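Local coordinates for protein AvrRxo1-ORF1 (Xanthomonas oryzae pv. oryzicola, PDB 4Z8T) that acts as a type III effector with a polynucleotide kinase domain, probably phosphorylating a nucleotide-like substrate, and binds its interactor AvrRxo1-ORF2, at residues K119-S123 and A124-S128; A187-E190 and N191-G195; P206-Y210 and P211-S215; K291-I294 and D295-N299. One frame throughout, in Å; residues are numbered along the deposited sequence.

All four contacts are local, formed by residues a few positions apart where helices start or wind. Contacts 1, 2 and 3 lie at the N-terminal ends of helices 123-141, 189-198 and 210-222, within the Zeta-toxin-like region, each with four buried residues. Contact 1 caps with a polar side-chain pair, whereas contacts 2 and 3 have proline at the N-cap and use carbonyls, apolar packing and water bridges. Contact 3 is nearest the chain centre (about 12 Å, centre to centre) and touches contact 2, L193 CD1 lying 3.6 Å from Y210 CE2. Contact 4, about 27 Å out and with three buried residues, is the most peripheral and charged; a salt bridge from R296 to E190 ties it to contact 2.

Contact 1. Residues K119-S123 and A124-S128; sequences KIFSS and AQVHS
A capping box formed by S122 and Q125 starts helix 123-141, S122 occupying the N-cap position. The evidence is reciprocal: Q125 N donates to S122 OG over 3.1 Å, and S122 N donates to Q125 OE1 over 3.0 Å. The second bond is nearly straight, with an N-H...O angle of 166°, and its donor is tilted moderately from the amide's carbonyl plane. S122 OG sits between its own backbone N and carbonyl carbon (chi1 69°), which turns the hydroxyl towards the first turn, while the Q125 chain runs extended beyond CG and carries its amide back to the backbone N of S122, at the end of the loop. The same amide meets F121 at about a right angle: OE1 lies at the edge of the ring, in its plane, 3.8 Å from CD1, and the ring and amide planes are 85° apart. I120 CD1 stands over the centre of one face of that ring, and V126 CG1 packs against F121 CB at 3.8 Å. In the main chain, V126 N donates to S122 O at 3.2 Å and more weakly to S123 O. The other end of the amide, Q125 NE2, is bonded to K4 O, and F121 packs on T6, I9 and Y10, so the helix start is joined to helix 6-10 and the N-terminal segment. S123 also packs on W97 of the AvrRxo1-ORF2 chain. With both ends of its amide bonded, the Q125 group is fixed in rotation, and the box supplies side-chain partners for two backbone N-H groups at the beginning of the helix.

Contact 2. Residues A187-E190 and N191-G195; sequences APLE and NSLVG
P188 O receives two backbone donors at the start of helix 189-198: N191 N at 2.9 Å, weakly because the N-H...O angle is only 126°, and S192 N at 3.3 Å. P188 is at the N-cap position, and its carbonyl takes the first helical bonds; the next turn follows with L193 N on L189 O at 3.0 Å and V194 N on E190 O. On one side of this start the N191 side chain lies alongside the proline ring, pointing the same way, with ND2 3.8 Å from P188 CD. N191 CB also rests against A187 CB at 3.9 Å. Elsewhere the S192 torsion (chi1 -73°) sets OG beside its backbone N, where it accepts from a water 2.6 Å away that also donates to A187 O, and the hydroxyl is further bonded to T74 O. T74 lies in what is probably a P-loop, and a bound sulfate lies about 4 Å from the P188 side chain. L189 CG and L193 CD1 meet at 4.2 Å, while the carboxylate of E190 forms a salt bridge with R296. The water-and-hydroxyl bridge thus links the chain before the helix to its first turn and to the presumed phosphate-binding loop.

Contact 3. Residues P206-Y210 and P211-S215; sequences PRPPY and PVVSS
Residues 206-209 run as a loop into helix 210-222, with P209 at the N-cap and P211 in the first turn. P209 O receives V212 N weakly at 3.2 Å (N-H...O angle 129°), whereas S214 N donates to Y210 O at 2.9 Å and 170°. P211, having no N-H, can donate to neither. Among the side chains, P208 makes the closest apolar contact with the valines: its CB meets V212 CG1 at 3.6 Å and its CG meets V213 CG2 at 3.9 Å, the ring crossing both valines at about a right angle. P209 CD adds a contact with V212 CG2 at 4.0 Å. Y210 CG is anti to the backbone N (chi1 -172°), which leans the ring obliquely over the first turn, so that CE1 approaches S214 CB to 3.5 Å. A water at the ring's edge, in its plane, then joins Y210 OH to S214 OG, 2.8 Å from the latter. In the fold, Y210 packs on L189 and L193 of helix 189-198 and on W322 of helix 322-331, and V213 O bonds N73 ND2 in the loop after strand 66-71. P208 and P209 lie against W97 of the AvrRxo1-ORF2 chain, so the turn has helices 189-198 and 322-331 and the partner protein as neighbours.

Contact 4. Residues K291-I294 and D295-N299; sequences KELI and DRLEN
The R296 guanidinium and E292 carboxylate planes are 30° apart on helix 291-298, where these two side chains meet without joining their charges. L293 CG approaches the guanidinium obliquely, 3.7 Å from R296 NH2. E292, bent at chi2 (41°), brings OE2 within 3.4 Å of R296 CB rather than to the charged end, which has E190 as its partner. E292 OE2 also comes close to the same atom of E292 in the second subunit, so these like charges may raise the affinity of the carboxylates for a proton. K291 and D295 form a salt bridge across one turn, K291 CG being anti to the backbone N and the chain bending at chi4 to bring NZ to OD2; the 2.5 Å separation is very short, and its exact value is doubtful. The backbone follows the same spacing, with D295 N on K291 O at 2.9 Å (168°) and L297 N on L293 O at 2.9 Å. On the inner side I294 packs on L314, and E298 reaches R311 of helix 304-315 through a salt bridge. L293 and L297 lie side by side, pointing the same way, with L293 CD2 3.9 Å from L297 CD1.

Contact 1. Residues K119-S123 and A124-S128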
ATOM      1  N   LYS A 119       9.553  36.977  20.223  1.00 23.70           N
ATOM      2  CA  LYS A 119       8.321  36.476  19.623  1.00 25.38           C
ATOM      3  C   LYS A 119       7.222  36.472  20.665  1.00 26.96           C
ATOM      4  O   LYS A 119       7.334  35.808  21.699  1.00 30.33           O
ATOM      5  CB  LYS A 119       8.499  35.053  19.083  1.00 30.25           C
ATOM      6  CG  LYS A 119       9.301  34.948  17.803  1.00 33.23           C
ATOM      7  CD  LYS A 119       9.424  33.489  17.359  1.00 39.71           C
ATOM      8  CE  LYS A 119      10.141  33.376  16.022  1.00 43.31           C
ATOM      9  NZ  LYS A 119      10.170  31.967  15.518  1.00 46.02           N
ATOM     10  N   ILE A 120       6.152  37.206  20.391  1.00 24.48           N
ATOM     11  CA  ILE A 120       5.045  37.265  21.323  1.00 25.97           C
ATOM     12  C   ILE A 120       3.719  36.789  20.733  1.00 28.27           C
ATOM     13  O   ILE A 120       2.739  36.600  21.462  1.00 28.59           O
ATOM     14  CB  ILE A 120       4.931  38.664  21.919  1.00 26.85           C
ATOM     15  CG1 ILE A 120       4.836  39.704  20.814  1.00 29.18           C
ATOM     16  CG2 ILE A 120       6.148  38.959  22.779  1.00 28.12           C
ATOM     17  CD1 ILE A 120       3.439  40.120  20.538  1.00 35.29           C
ATOM     18  N   PHE A 121       3.688  36.596  19.414  1.00 24.67           N
ATOM     19  CA  PHE A 121       2.534  35.998  18.749  1.00 21.91           C
ATOM     20  C   PHE A 121       2.934  34.644  18.168  1.00 20.18           C
ATOM     21  O   PHE A 121       4.080  34.453  17.773  1.00 24.26           O
ATOM     22  CB  PHE A 121       2.051  36.878  17.598  1.00 22.63           C
ATOM     23  CG  PHE A 121       1.537  38.218  18.023  1.00 22.21           C
ATOM     24  CD1 PHE A 121       0.497  38.319  18.935  1.00 24.23           C
ATOM     25  CD2 PHE A 121       2.066  39.381  17.471  1.00 21.84           C
ATOM     26  CE1 PHE A 121       0.012  39.574  19.313  1.00 23.39           C
ATOM     27  CE2 PHE A 121       1.586  40.635  17.846  1.00 24.21           C
ATOM     28  CZ  PHE A 121       0.557  40.727  18.764  1.00 25.20           C
ATOM     29  N   SER A 122       1.989  33.717  18.112  1.00 21.76           N
ATOM     30  CA  SER A 122       2.251  32.404  17.521  1.00 24.03           C
ATOM     31  C   SER A 122       2.172  32.480  16.004  1.00 25.06           C
ATOM     32  O   SER A 122       1.641  33.444  15.448  1.00 24.00           O
ATOM     33  CB  SER A 122       1.232  31.390  18.017  1.00 27.02           C
ATOM     34  OG  SER A 122      -0.057  31.667  17.503  1.00 24.30           O
ATOM     35  N   SER A 123       2.699  31.463  15.329  1.00 23.41           N
ATOM     36  CA  SER A 123       2.598  31.410  13.874  1.00 22.96           C
ATOM     37  C   SER A 123       1.153  31.514  13.420  1.00 22.86           C
ATOM     38  O   SER A 123       0.845  32.232  12.470  1.00 22.79           O
ATOM     39  CB  SER A 123       3.219  30.116  13.337  1.00 27.75           C
ATOM     40  OG  SER A 123       4.619  30.120  13.538  1.00 32.57           O
ATOM     41  N   ALA A 124       0.262  30.790  14.084  1.00 25.46           N
ATOM     42  CA  ALA A 124      -1.141  30.826  13.700  1.00 24.63           C
ATOM     43  C   ALA A 124      -1.728  32.222  13.882  1.00 25.21           C
ATOM     44  O   ALA A 124      -2.551  32.673  13.084  1.00 23.80           O
ATOM     45  CB  ALA A 124      -1.940  29.795  14.479  1.00 26.08           C
ATOM     46  N   GLN A 125      -1.295  32.913  14.932  1.00 22.43           N
ATOM     47  CA  GLN A 125      -1.758  34.269  15.178  1.00 22.83           C
ATOM     48  C   GLN A 125      -1.367  35.257  14.082  1.00 21.02           C
ATOM     49  O   GLN A 125      -2.117  36.210  13.819  1.00 24.13           O
ATOM     50  CB  GLN A 125      -1.240  34.771  16.524  1.00 23.92           C
ATOM     51  CG  GLN A 125      -2.103  34.371  17.696  1.00 26.13           C
ATOM     52  CD  GLN A 125      -1.607  34.994  18.967  1.00 29.20           C
ATOM     53  OE1 GLN A 125      -0.494  34.712  19.407  1.00 24.02           O
ATOM     54  NE2 GLN A 125      -2.415  35.878  19.553  1.00 30.09           N
ATOM     55  N   VAL A 126      -0.215  35.042  13.444  1.00 21.16           N
ATOM     56  CA  VAL A 126       0.223  35.961  12.391  1.00 19.29           C
ATOM     57  C   VAL A 126      -0.062  35.469  10.967  1.00 22.85           C
ATOM     58  O   VAL A 126       0.259  36.163  10.004  1.00 21.14           O
ATOM     59  CB  VAL A 126       1.727  36.356  12.507  1.00 19.74           C
ATOM     60  CG1 VAL A 126       2.000  37.121  13.816  1.00 20.81           C
ATOM     61  CG2 VAL A 126       2.637  35.122  12.410  1.00 20.79           C
ATOM     62  N   HIS A 127      -0.659  34.288  10.819  1.00 20.93           N
ATOM     63  CA  HIS A 127      -0.747  33.698   9.479  1.00 21.23           C
ATOM     64  C   HIS A 127      -1.568  34.505   8.471  1.00 22.95           C
ATOM     65  O   HIS A 127      -1.127  34.715   7.326  1.00 22.07           O
ATOM     66  CB  HIS A 127      -1.252  32.255   9.510  1.00 23.16           C
ATOM     67  CG  HIS A 127      -1.387  31.658   8.146  1.00 22.08           C
ATOM     68  ND1 HIS A 127      -0.300  31.297   7.379  1.00 25.78           N
ATOM     69  CD2 HIS A 127      -2.481  31.395   7.391  1.00 27.06           C
ATOM     70  CE1 HIS A 127      -0.716  30.827   6.217  1.00 23.83           C
ATOM     71  NE2 HIS A 127      -2.035  30.874   6.201  1.00 25.07           N
ATOM     72  N   SER A 128      -2.756  34.942   8.874  1.00 23.26           N
ATOM     73  CA  SER A 128      -3.597  35.727   7.971  1.00 24.05           C
ATOM     74  C   SER A 128      -2.872  36.981   7.514  1.00 23.78           C
ATOM     75  O   SER A 128      -2.844  37.302   6.327  1.00 24.07           O
ATOM     76  CB  SER A 128      -4.915  36.104   8.644  1.00 27.50           C
ATOM     77  OG  SER A 128      -5.723  34.957   8.818  1.00 33.01           O
TER

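Contact 2. Residues A187-E190 and N191-G195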
ATOM      1  N   ALA A 187       8.205  13.379  -0.529  1.00 14.50           N
ATOM      2  CA  ALA A 187       8.722  12.445   0.464  1.00 14.51           C
ATOM      3  C   ALA A 187       7.545  11.721   1.091  1.00 15.60           C
ATOM      4  O   ALA A 187       6.427  12.233   1.094  1.00 15.89           O
ATOM      5  CB  ALA A 187       9.511  13.191   1.531  1.00 17.52           C
ATOM      6  N   PRO A 188       7.789  10.527   1.637  1.00 15.81           N
ATOM      7  CA  PRO A 188       6.728   9.819   2.354  1.00 18.05           C
ATOM      8  C   PRO A 188       6.191  10.686   3.483  1.00 16.36           C
ATOM      9  O   PRO A 188       6.935  11.515   4.022  1.00 16.42           O
ATOM     10  CB  PRO A 188       7.453   8.598   2.934  1.00 21.04           C
ATOM     11  CG  PRO A 188       8.607   8.373   2.024  1.00 22.84           C
ATOM     12  CD  PRO A 188       9.024   9.729   1.518  1.00 16.98           C
ATOM     13  N   LEU A 189       4.922  10.499   3.826  1.00 16.03           N
ATOM     14  CA  LEU A 189       4.292  11.315   4.855  1.00 14.23           C
ATOM     15  C   LEU A 189       5.068  11.279   6.157  1.00 15.11           C
ATOM     16  O   LEU A 189       5.245  12.308   6.795  1.00 15.16           O
ATOM     17  CB  LEU A 189       2.856  10.860   5.082  1.00 15.02           C
ATOM     18  CG  LEU A 189       2.061  11.536   6.201  1.00 16.67           C
ATOM     19  CD1 LEU A 189       2.052  13.048   6.063  1.00 16.59           C
ATOM     20  CD2 LEU A 189       0.629  11.008   6.173  1.00 20.30           C
ATOM     21  N   GLU A 190       5.518  10.096   6.551  1.00 18.20           N
ATOM     22  CA  GLU A 190       6.281   9.990   7.787  1.00 17.98           C
ATOM     23  C   GLU A 190       7.553  10.836   7.756  1.00 17.04           C
ATOM     24  O   GLU A 190       7.986  11.373   8.793  1.00 17.33           O
ATOM     25  CB  GLU A 190       6.606   8.519   8.068  1.00 21.02           C
ATOM     26  CG  GLU A 190       6.694   8.179   9.525  1.00 29.91           C
ATOM     27  CD  GLU A 190       6.596   6.682   9.766  1.00 32.66           C
ATOM     28  OE1 GLU A 190       7.090   5.910   8.914  1.00 33.54           O
ATOM     29  OE2 GLU A 190       6.007   6.283  10.797  1.00 34.35           O
ATOM     30  N   ASN A 191       8.160  10.976   6.578  1.00 17.46           N
ATOM     31  CA  ASN A 191       9.363  11.797   6.475  1.00 17.87           C
ATOM     32  C   ASN A 191       9.031  13.251   6.744  1.00 15.65           C
ATOM     33  O   ASN A 191       9.806  13.968   7.358  1.00 16.89           O
ATOM     34  CB  ASN A 191      10.027  11.671   5.096  1.00 17.95           C
ATOM     35  CG  ASN A 191      10.848  10.409   4.960  1.00 20.55           C
ATOM     36  OD1 ASN A 191      10.619   9.427   5.679  1.00 26.30           O
ATOM     37  ND2 ASN A 191      11.825  10.429   4.049  1.00 19.97           N
ATOM     38  N   SER A 192       7.879  13.696   6.257  1.00 14.39           N
ATOM     39  CA  SER A 192       7.454  15.060   6.527  1.00 15.67           C
ATOM     40  C   SER A 192       7.148  15.260   7.994  1.00 13.33           C
ATOM     41  O   SER A 192       7.443  16.312   8.539  1.00 16.22           O
ATOM     42  CB  SER A 192       6.225  15.442   5.693  1.00 15.09           C
ATOM     43  OG  SER A 192       6.596  15.640   4.331  1.00 15.61           O
ATOM     44  N   LEU A 193       6.557  14.252   8.636  1.00 13.96           N
ATOM     45  CA  LEU A 193       6.215  14.374  10.048  1.00 14.64           C
ATOM     46  C   LEU A 193       7.483  14.514  10.886  1.00 15.53           C
ATOM     47  O   LEU A 193       7.576  15.400  11.747  1.00 16.81           O
ATOM     48  CB  LEU A 193       5.379  13.170  10.515  1.00 14.21           C
ATOM     49  CG  LEU A 193       4.022  12.978   9.813  1.00 15.65           C
ATOM     50  CD1 LEU A 193       3.365  11.644  10.230  1.00 17.74           C
ATOM     51  CD2 LEU A 193       3.065  14.121  10.099  1.00 18.06           C
ATOM     52  N   VAL A 194       8.476  13.672  10.621  1.00 16.12           N
ATOM     53  CA  VAL A 194       9.705  13.799  11.416  1.00 17.04           C
ATOM     54  C   VAL A 194      10.471  15.060  11.026  1.00 18.88           C
ATOM     55  O   VAL A 194      11.134  15.673  11.858  1.00 19.04           O
ATOM     56  CB  VAL A 194      10.584  12.539  11.398  1.00 23.91           C
ATOM     57  CG1 VAL A 194      11.296  12.411  10.102  1.00 20.83           C
ATOM     58  CG2 VAL A 194      11.587  12.579  12.559  1.00 25.85           C
ATOM     59  N   GLY A 195      10.339  15.476   9.769  1.00 17.32           N
ATOM     60  CA  GLY A 195      10.915  16.733   9.330  1.00 17.80           C
ATOM     61  C   GLY A 195      10.374  17.925  10.111  1.00 17.86           C
ATOM     62  O   GLY A 195      11.113  18.840  10.466  1.00 18.54           O
TER
HETATM   63  O   HOH W   1       5.023  14.460   2.559  1.00 17.45           O

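Contact 3. Residues P206-Y210 and P211-S215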
ATOM      1  N   PRO A 206       8.191  26.591   9.288  1.00 26.44           N
ATOM      2  CA  PRO A 206       6.931  26.366  10.004  1.00 24.88           C
ATOM      3  C   PRO A 206       6.819  24.992  10.662  1.00 20.52           C
ATOM      4  O   PRO A 206       7.363  23.998  10.162  1.00 21.14           O
ATOM      5  CB  PRO A 206       5.863  26.529   8.912  1.00 27.84           C
ATOM      6  CG  PRO A 206       6.579  26.350   7.623  1.00 27.52           C
ATOM      7  CD  PRO A 206       7.996  26.795   7.843  1.00 25.47           C
ATOM      8  N   ARG A 207       6.103  24.958  11.781  1.00 18.86           N
ATOM      9  CA  ARG A 207       5.820  23.725  12.514  1.00 19.20           C
ATOM     10  C   ARG A 207       4.315  23.509  12.606  1.00 19.61           C
ATOM     11  O   ARG A 207       3.706  23.768  13.637  1.00 20.21           O
ATOM     12  CB  ARG A 207       6.412  23.814  13.928  1.00 20.86           C
ATOM     13  CG  ARG A 207       7.929  23.942  13.952  1.00 20.86           C
ATOM     14  CD  ARG A 207       8.434  24.449  15.300  1.00 22.37           C
ATOM     15  NE  ARG A 207       8.249  25.894  15.444  1.00 22.57           N
ATOM     16  CZ  ARG A 207       7.416  26.456  16.314  1.00 24.95           C
ATOM     17  NH1 ARG A 207       6.675  25.698  17.109  1.00 24.65           N
ATOM     18  NH2 ARG A 207       7.315  27.778  16.384  1.00 27.84           N
ATOM     19  N   PRO A 208       3.699  23.040  11.518  1.00 18.30           N
ATOM     20  CA  PRO A 208       2.244  22.870  11.519  1.00 17.07           C
ATOM     21  C   PRO A 208       1.803  21.613  12.242  1.00 18.36           C
ATOM     22  O   PRO A 208       2.620  20.704  12.468  1.00 18.70           O
ATOM     23  CB  PRO A 208       1.908  22.743  10.027  1.00 18.41           C
ATOM     24  CG  PRO A 208       3.152  22.221   9.402  1.00 19.62           C
ATOM     25  CD  PRO A 208       4.288  22.810  10.186  1.00 18.04           C
ATOM     26  N   PRO A 209       0.517  21.557  12.609  1.00 18.88           N
ATOM     27  CA  PRO A 209      -0.051  20.356  13.223  1.00 19.43           C
ATOM     28  C   PRO A 209      -0.278  19.258  12.186  1.00 19.23           C
ATOM     29  O   PRO A 209      -0.178  19.513  10.968  1.00 19.34           O
ATOM     30  CB  PRO A 209      -1.387  20.854  13.783  1.00 21.91           C
ATOM     31  CG  PRO A 209      -1.773  21.973  12.873  1.00 20.88           C
ATOM     32  CD  PRO A 209      -0.470  22.651  12.521  1.00 19.29           C
ATOM     33  N   TYR A 210      -0.564  18.053  12.672  1.00 18.62           N
ATOM     34  CA  TYR A 210      -0.724  16.888  11.817  1.00 19.04           C
ATOM     35  C   TYR A 210      -1.668  17.065  10.612  1.00 17.64           C
ATOM     36  O   TYR A 210      -1.303  16.669   9.501  1.00 16.56           O
ATOM     37  CB  TYR A 210      -1.142  15.657  12.646  1.00 20.34           C
ATOM     38  CG  TYR A 210      -1.145  14.370  11.849  1.00 18.19           C
ATOM     39  CD1 TYR A 210      -2.244  14.003  11.090  1.00 20.38           C
ATOM     40  CD2 TYR A 210      -0.052  13.519  11.869  1.00 19.83           C
ATOM     41  CE1 TYR A 210      -2.250  12.849  10.349  1.00 18.80           C
ATOM     42  CE2 TYR A 210      -0.053  12.345  11.131  1.00 21.34           C
ATOM     43  CZ  TYR A 210      -1.157  12.022  10.377  1.00 20.55           C
ATOM     44  OH  TYR A 210      -1.179  10.860   9.639  1.00 24.54           O
ATOM     45  N   PRO A 211      -2.893  17.592  10.820  1.00 18.54           N
ATOM     46  CA  PRO A 211      -3.808  17.644   9.675  1.00 17.81           C
ATOM     47  C   PRO A 211      -3.265  18.442   8.482  1.00 17.89           C
ATOM     48  O   PRO A 211      -3.577  18.120   7.328  1.00 17.35           O
ATOM     49  CB  PRO A 211      -5.049  18.341  10.248  1.00 22.23           C
ATOM     50  CG  PRO A 211      -5.003  18.025  11.710  1.00 23.74           C
ATOM     51  CD  PRO A 211      -3.537  18.091  12.052  1.00 20.52           C
ATOM     52  N   VAL A 212      -2.471  19.468   8.751  1.00 16.32           N
ATOM     53  CA  VAL A 212      -1.866  20.253   7.679  1.00 14.24           C
ATOM     54  C   VAL A 212      -0.919  19.398   6.841  1.00 15.43           C
ATOM     55  O   VAL A 212      -0.917  19.457   5.610  1.00 16.67           O
ATOM     56  CB  VAL A 212      -1.112  21.455   8.270  1.00 16.01           C
ATOM     57  CG1 VAL A 212      -0.276  22.185   7.201  1.00 17.68           C
ATOM     58  CG2 VAL A 212      -2.109  22.421   8.931  1.00 18.11           C
ATOM     59  N   VAL A 213      -0.095  18.610   7.514  1.00 15.77           N
ATOM     60  CA  VAL A 213       0.895  17.794   6.816  1.00 14.39           C
ATOM     61  C   VAL A 213       0.239  16.630   6.070  1.00 15.27           C
ATOM     62  O   VAL A 213       0.597  16.320   4.924  1.00 14.99           O
ATOM     63  CB  VAL A 213       1.965  17.297   7.809  1.00 15.67           C
ATOM     64  CG1 VAL A 213       3.079  16.553   7.070  1.00 16.71           C
ATOM     65  CG2 VAL A 213       2.541  18.490   8.574  1.00 16.46           C
ATOM     66  N   SER A 214      -0.750  15.999   6.689  1.00 15.65           N
ATOM     67  CA  SER A 214      -1.441  14.879   6.042  1.00 15.03           C
ATOM     68  C   SER A 214      -2.319  15.323   4.883  1.00 14.83           C
ATOM     69  O   SER A 214      -2.258  14.751   3.793  1.00 15.01           O
ATOM     70  CB  SER A 214      -2.251  14.083   7.069  1.00 18.52           C
ATOM     71  OG  SER A 214      -2.792  12.916   6.465  1.00 20.89           O
ATOM     72  N   SER A 215      -3.120  16.359   5.094  1.00 15.68           N
ATOM     73  CA  SER A 215      -3.962  16.827   4.007  1.00 16.24           C
ATOM     74  C   SER A 215      -3.116  17.405   2.882  1.00 16.68           C
ATOM     75  O   SER A 215      -3.453  17.266   1.702  1.00 16.30           O
ATOM     76  CB  SER A 215      -4.995  17.838   4.507  1.00 19.23           C
ATOM     77  OG  SER A 215      -6.043  17.137   5.162  1.00 22.43           O
TER
HETATM   78  O   HOH W   2      -2.818  10.471   7.746  1.00 27.86           O

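Contact 4. Residues K291-I294 and D295-N299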
ATOM      1  N   LYS A 291      10.195   3.219  20.858  1.00 29.95           N
ATOM      2  CA  LYS A 291      11.578   2.854  20.553  1.00 29.26           C
ATOM      3  C   LYS A 291      11.679   2.214  19.173  1.00 30.66           C
ATOM      4  O   LYS A 291      12.603   2.498  18.409  1.00 27.11           O
ATOM      5  CB  LYS A 291      12.138   1.889  21.608  1.00 29.47           C
ATOM      6  CG  LYS A 291      13.590   1.482  21.363  1.00 34.39           C
ATOM      7  CD  LYS A 291      13.965   0.240  22.164  1.00 37.47           C
ATOM      8  CE  LYS A 291      15.456  -0.081  22.060  1.00 37.27           C
ATOM      9  NZ  LYS A 291      15.906  -0.384  20.678  1.00 39.99           N
ATOM     10  N   GLU A 292      10.717   1.356  18.856  1.00 29.88           N
ATOM     11  CA  GLU A 292      10.735   0.645  17.586  1.00 32.28           C
ATOM     12  C   GLU A 292      10.659   1.609  16.410  1.00 31.09           C
ATOM     13  O   GLU A 292      11.461   1.519  15.480  1.00 32.31           O
ATOM     14  CB  GLU A 292       9.593  -0.370  17.524  1.00 37.55           C
ATOM     15  CG  GLU A 292       9.370  -0.994  16.150  1.00 40.75           C
ATOM     16  CD  GLU A 292      10.661  -1.352  15.433  1.00 41.15           C
ATOM     17  OE1 GLU A 292      11.578  -1.936  16.062  1.00 44.20           O
ATOM     18  OE2 GLU A 292      10.756  -1.036  14.227  1.00 41.48           O
ATOM     19  N   LEU A 293       9.702   2.531  16.467  1.00 30.43           N
ATOM     20  CA  LEU A 293       9.523   3.523  15.404  1.00 27.58           C
ATOM     21  C   LEU A 293      10.798   4.340  15.206  1.00 26.67           C
ATOM     22  O   LEU A 293      11.242   4.542  14.073  1.00 26.82           O
ATOM     23  CB  LEU A 293       8.325   4.435  15.709  1.00 28.93           C
ATOM     24  CG  LEU A 293       7.944   5.533  14.700  1.00 29.66           C
ATOM     25  CD1 LEU A 293       6.441   5.776  14.705  1.00 31.33           C
ATOM     26  CD2 LEU A 293       8.660   6.849  14.978  1.00 30.17           C
ATOM     27  N   ILE A 294      11.390   4.810  16.302  1.00 26.64           N
ATOM     28  CA  ILE A 294      12.622   5.584  16.201  1.00 22.26           C
ATOM     29  C   ILE A 294      13.733   4.734  15.585  1.00 26.29           C
ATOM     30  O   ILE A 294      14.424   5.183  14.679  1.00 28.17           O
ATOM     31  CB  ILE A 294      13.044   6.168  17.567  1.00 24.66           C
ATOM     32  CG1 ILE A 294      11.932   7.088  18.094  1.00 24.41           C
ATOM     33  CG2 ILE A 294      14.335   6.930  17.438  1.00 27.40           C
ATOM     34  CD1 ILE A 294      12.145   7.575  19.522  1.00 28.14           C
ATOM     35  N   ASP A 295      13.877   3.497  16.053  1.00 28.11           N
ATOM     36  CA  ASP A 295      14.841   2.577  15.457  1.00 28.53           C
ATOM     37  C   ASP A 295      14.531   2.300  13.988  1.00 27.89           C
ATOM     38  O   ASP A 295      15.443   2.191  13.177  1.00 32.40           O
ATOM     39  CB  ASP A 295      14.868   1.248  16.218  1.00 31.23           C
ATOM     40  CG  ASP A 295      15.452   1.382  17.606  1.00 34.10           C
ATOM     41  OD1 ASP A 295      16.046   2.446  17.910  1.00 34.76           O
ATOM     42  OD2 ASP A 295      15.320   0.415  18.391  1.00 36.28           O
ATOM     43  N   ARG A 296      13.248   2.171  13.657  1.00 31.65           N
ATOM     44  CA  ARG A 296      12.845   1.898  12.277  1.00 30.27           C
ATOM     45  C   ARG A 296      13.264   3.033  11.350  1.00 32.29           C
ATOM     46  O   ARG A 296      13.804   2.785  10.273  1.00 32.34           O
ATOM     47  CB  ARG A 296      11.338   1.665  12.169  1.00 33.84           C
ATOM     48  CG  ARG A 296      10.851   1.508  10.728  1.00 34.24           C
ATOM     49  CD  ARG A 296       9.409   1.046  10.647  1.00 37.62           C
ATOM     50  NE  ARG A 296       8.484   1.925  11.360  1.00 39.51           N
ATOM     51  CZ  ARG A 296       7.944   3.029  10.845  1.00 39.02           C
ATOM     52  NH1 ARG A 296       8.249   3.411   9.612  1.00 36.39           N
ATOM     53  NH2 ARG A 296       7.102   3.758  11.569  1.00 37.79           N
ATOM     54  N   LEU A 297      13.029   4.274  11.776  1.00 29.39           N
ATOM     55  CA  LEU A 297      13.447   5.435  10.987  1.00 28.54           C
ATOM     56  C   LEU A 297      14.960   5.601  10.955  1.00 30.47           C
ATOM     57  O   LEU A 297      15.531   5.948   9.919  1.00 32.14           O
ATOM     58  CB  LEU A 297      12.776   6.711  11.495  1.00 25.51           C
ATOM     59  CG  LEU A 297      11.260   6.748  11.297  1.00 27.27           C
ATOM     60  CD1 LEU A 297      10.659   8.032  11.833  1.00 26.46           C
ATOM     61  CD2 LEU A 297      10.911   6.590   9.833  1.00 33.34           C
ATOM     62  N   GLU A 298      15.615   5.354  12.085  1.00 30.02           N
ATOM     63  CA  GLU A 298      17.067   5.444  12.143  1.00 29.00           C
ATOM     64  C   GLU A 298      17.743   4.419  11.232  1.00 26.55           C
ATOM     65  O   GLU A 298      18.830   4.670  10.720  1.00 29.36           O
ATOM     66  CB  GLU A 298      17.558   5.272  13.582  1.00 30.19           C
ATOM     67  CG  GLU A 298      17.194   6.420  14.499  1.00 30.07           C
ATOM     68  CD  GLU A 298      18.104   7.616  14.333  1.00 33.26           C
ATOM     69  OE1 GLU A 298      19.309   7.492  14.650  1.00 32.15           O
ATOM     70  OE2 GLU A 298      17.616   8.686  13.903  1.00 31.96           O
ATOM     71  N   ASN A 299      17.098   3.268  11.035  1.00 29.58           N
ATOM     72  CA  ASN A 299      17.669   2.185  10.228  1.00 30.47           C
ATOM     73  C   ASN A 299      17.900   2.606   8.778  1.00 32.97           C
ATOM     74  O   ASN A 299      18.754   2.041   8.088  1.00 33.04           O
ATOM     75  CB  ASN A 299      16.755   0.953  10.274  1.00 35.69           C
ATOM     76  CG  ASN A 299      17.439  -0.307   9.773  1.00 36.27           C
ATOM     77  OD1 ASN A 299      18.597  -0.570  10.109  1.00 37.27           O
ATOM     78  ND2 ASN A 299      16.727  -1.094   8.970  1.00 33.80           N
TER